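Rho-related gtp-binding protein RHOD (Homo sapiens, PDB 2J1L) is a small GTP-binding protein of the Rho branch of the Ras family, a group that generally acts as molecular switches in cell signalling. Local coordinates at residues N119-I124 / Q174-S179. Sequence-based numbering, arbitrary orientation.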
loop_
_atom_site.group_PDB
_atom_site.type_symbol
_atom_site.label_atom_id
_atom_site.label_comp_id
_atom_site.label_asym_id
_atom_site.label_seq_id
_atom_site.Cartn_x
_atom_site.Cartn_y
_atom_site.Cartn_z
ATOM N N ASN A 119 2.126 13.935 -5.641
ATOM C CA ASN A 119 1.344 14.392 -4.484
ATOM C C ASN A 119 1.012 13.288 -3.489
ATOM O O ASN A 119 1.187 13.473 -2.266
ATOM C CB ASN A 119 0.049 15.063 -4.892
ATOM C CG ASN A 119 0.086 16.522 -4.639
ATOM O OD1 ASN A 119 0.305 16.967 -3.499
ATOM N ND2 ASN A 119 -0.092 17.305 -5.699
ATOM N N SER A 120 0.504 12.163 -4.017
ATOM C CA SER A 120 0.130 11.023 -3.188
ATOM C C SER A 120 1.347 10.544 -2.428
ATOM O O SER A 120 1.231 10.145 -1.286
ATOM C CB SER A 120 -0.492 9.883 -4.012
ATOM O OG SER A 120 0.409 9.343 -4.963
ATOM N N PHE A 121 2.512 10.629 -3.056
ATOM C CA PHE A 121 3.757 10.276 -2.398
ATOM C C PHE A 121 4.039 11.222 -1.232
ATOM O O PHE A 121 4.164 10.789 -0.086
ATOM C CB PHE A 121 4.871 10.320 -3.426
ATOM C CG PHE A 121 6.206 9.874 -2.916
ATOM C CD1 PHE A 121 6.376 8.605 -2.377
ATOM C CD2 PHE A 121 7.316 10.694 -3.049
ATOM C CE1 PHE A 121 7.619 8.183 -1.928
ATOM C CE2 PHE A 121 8.577 10.276 -2.608
ATOM C CZ PHE A 121 8.727 9.023 -2.046
ATOM N N ASP A 122 4.117 12.520 -1.528
ATOM C CA ASP A 122 4.342 13.551 -0.511
ATOM C C ASP A 122 3.456 13.345 0.712
ATOM O O ASP A 122 3.908 13.503 1.856
ATOM C CB ASP A 122 4.044 14.939 -1.078
ATOM C CG ASP A 122 5.077 15.414 -2.131
ATOM O OD1 ASP A 122 6.042 14.667 -2.449
ATOM O OD2 ASP A 122 4.899 16.550 -2.645
ATOM N N ASN A 123 2.196 12.995 0.458
ATOM C CA ASN A 123 1.202 12.829 1.507
ATOM C C ASN A 123 1.399 11.607 2.409
ATOM O O ASN A 123 0.793 11.517 3.491
ATOM C CB ASN A 123 -0.198 12.787 0.903
ATOM C CG ASN A 123 -0.748 14.152 0.615
ATOM O OD1 ASN A 123 -0.263 15.160 1.133
ATOM N ND2 ASN A 123 -1.786 14.199 -0.216
ATOM N N ILE A 124 2.229 10.667 1.980
ATOM C CA ILE A 124 2.569 9.553 2.837
ATOM C C ILE A 124 3.240 10.171 4.047
ATOM O O ILE A 124 2.843 9.927 5.177
ATOM C CB ILE A 124 3.503 8.544 2.138
ATOM C CG1 ILE A 124 2.826 7.918 0.916
ATOM C CG2 ILE A 124 3.862 7.427 3.062
ATOM C CD1 ILE A 124 1.480 7.246 1.214
ATOM N N GLN A 174 11.907 3.559 -1.281
ATOM C CA GLN A 174 12.556 2.931 -0.138
ATOM C C GLN A 174 12.930 3.982 0.902
ATOM O O GLN A 174 12.685 3.800 2.089
ATOM C CB GLN A 174 13.801 2.155 -0.603
ATOM C CG GLN A 174 14.118 0.928 0.230
ATOM C CD GLN A 174 14.467 -0.271 -0.627
ATOM O OE1 GLN A 174 15.472 -0.263 -1.342
ATOM N NE2 GLN A 174 13.632 -1.310 -0.567
ATOM N N GLU A 175 13.524 5.078 0.435
ATOM C CA GLU A 175 13.821 6.234 1.284
ATOM C C GLU A 175 12.592 6.734 2.062
ATOM O O GLU A 175 12.655 6.926 3.272
ATOM C CB GLU A 175 14.377 7.394 0.446
ATOM C CG GLU A 175 15.740 7.166 -0.221
ATOM C CD GLU A 175 16.833 6.694 0.750
ATOM O OE1 GLU A 175 16.941 5.468 0.987
ATOM O OE2 GLU A 175 17.600 7.549 1.256
ATOM N N MET A 176 11.482 6.952 1.365
ATOM C CA MET A 176 10.217 7.280 2.024
ATOM C C MET A 176 9.913 6.311 3.156
ATOM O O MET A 176 9.575 6.726 4.265
ATOM C CB MET A 176 9.067 7.223 1.028
ATOM C CG MET A 176 7.682 7.592 1.603
ATOM S SD MET A 176 7.567 9.250 2.336
ATOM C CE MET A 176 8.637 10.235 1.281
ATOM N N ALA A 177 10.031 5.021 2.869
ATOM C CA ALA A 177 9.774 3.987 3.862
ATOM C C ALA A 177 10.633 4.176 5.111
ATOM O O ALA A 177 10.114 4.123 6.241
ATOM C CB ALA A 177 9.998 2.590 3.258
ATOM N N ARG A 178 11.934 4.387 4.916
ATOM C CA ARG A 178 12.811 4.645 6.048
ATOM C C ARG A 178 12.364 5.881 6.828
ATOM O O ARG A 178 12.306 5.837 8.055
ATOM C CB ARG A 178 14.294 4.766 5.634
ATOM C CG ARG A 178 14.931 3.416 5.328
ATOM C CD ARG A 178 16.466 3.440 5.300
ATOM N NE ARG A 178 17.041 3.513 3.941
ATOM C CZ ARG A 178 16.948 2.559 2.996
ATOM N NH1 ARG A 178 17.530 2.744 1.808
ATOM N NH2 ARG A 178 16.277 1.424 3.214
ATOM N N SER A 179 12.002 6.960 6.138
ATOM C CA SER A 179 11.729 8.206 6.859
ATOM C C SER A 179 10.376 8.181 7.559
ATOM O O SER A 179 10.044 9.084 8.323
ATOM C CB SER A 179 11.890 9.443 5.968
ATOM O OG SER A 179 10.973 9.434 4.910
#
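Between segments 119-124 and 174-179, on helices 118-135 and 170-179, the nearest CA atoms are those of Ile124 and Met176, 8.0 Å apart. Both helices belong to the Ras-like G domain, an alpha/beta fold built on a six-stranded mixed sheet; the first follows strand 106-114 and the second leads toward the edge strand 184-187. No hydrogen bond joins the two segments, and the contact rests on one methionine set against a phenylalanine and an isoleucine.

Met176 points toward helix 118-135, its CG anti to the backbone N, then bends at chi2 (58°) and chi3, which brings the thioether across one face of the Phe121 ring. Met176 CE ends over that face of the Phe121 ring, 4.0 Å from its centroid, a CH-pi contact. Met176 SD lies obliquely, 4.8 Å from the Phe121 ring centroid, which makes this a Met-aromatic pair as well. The root of the same side chain packs snugly against the far end of the ring, with Met176 CB 3.4 Å from Phe121 CE1. Phe121 also meets the ring of Phe113.

Ile124 supplies the other wall: its CB and CG2 lie against the sulfur and CG of Met176, Ile124 CG2 to Met176 CG being 4.1 Å. The isoleucine also touches Leu111 and Phe113 of strand 106-114, so the sheet backs this apolar cluster. Phe125, next along the same helix, adds to the packing around Met176.

Three residues on from Met176, the Ser179 hydroxyl folds back, Ser179 OG donating to Met176 O at 3.1 Å, with the donor tilted 31° from the carbonyl plane.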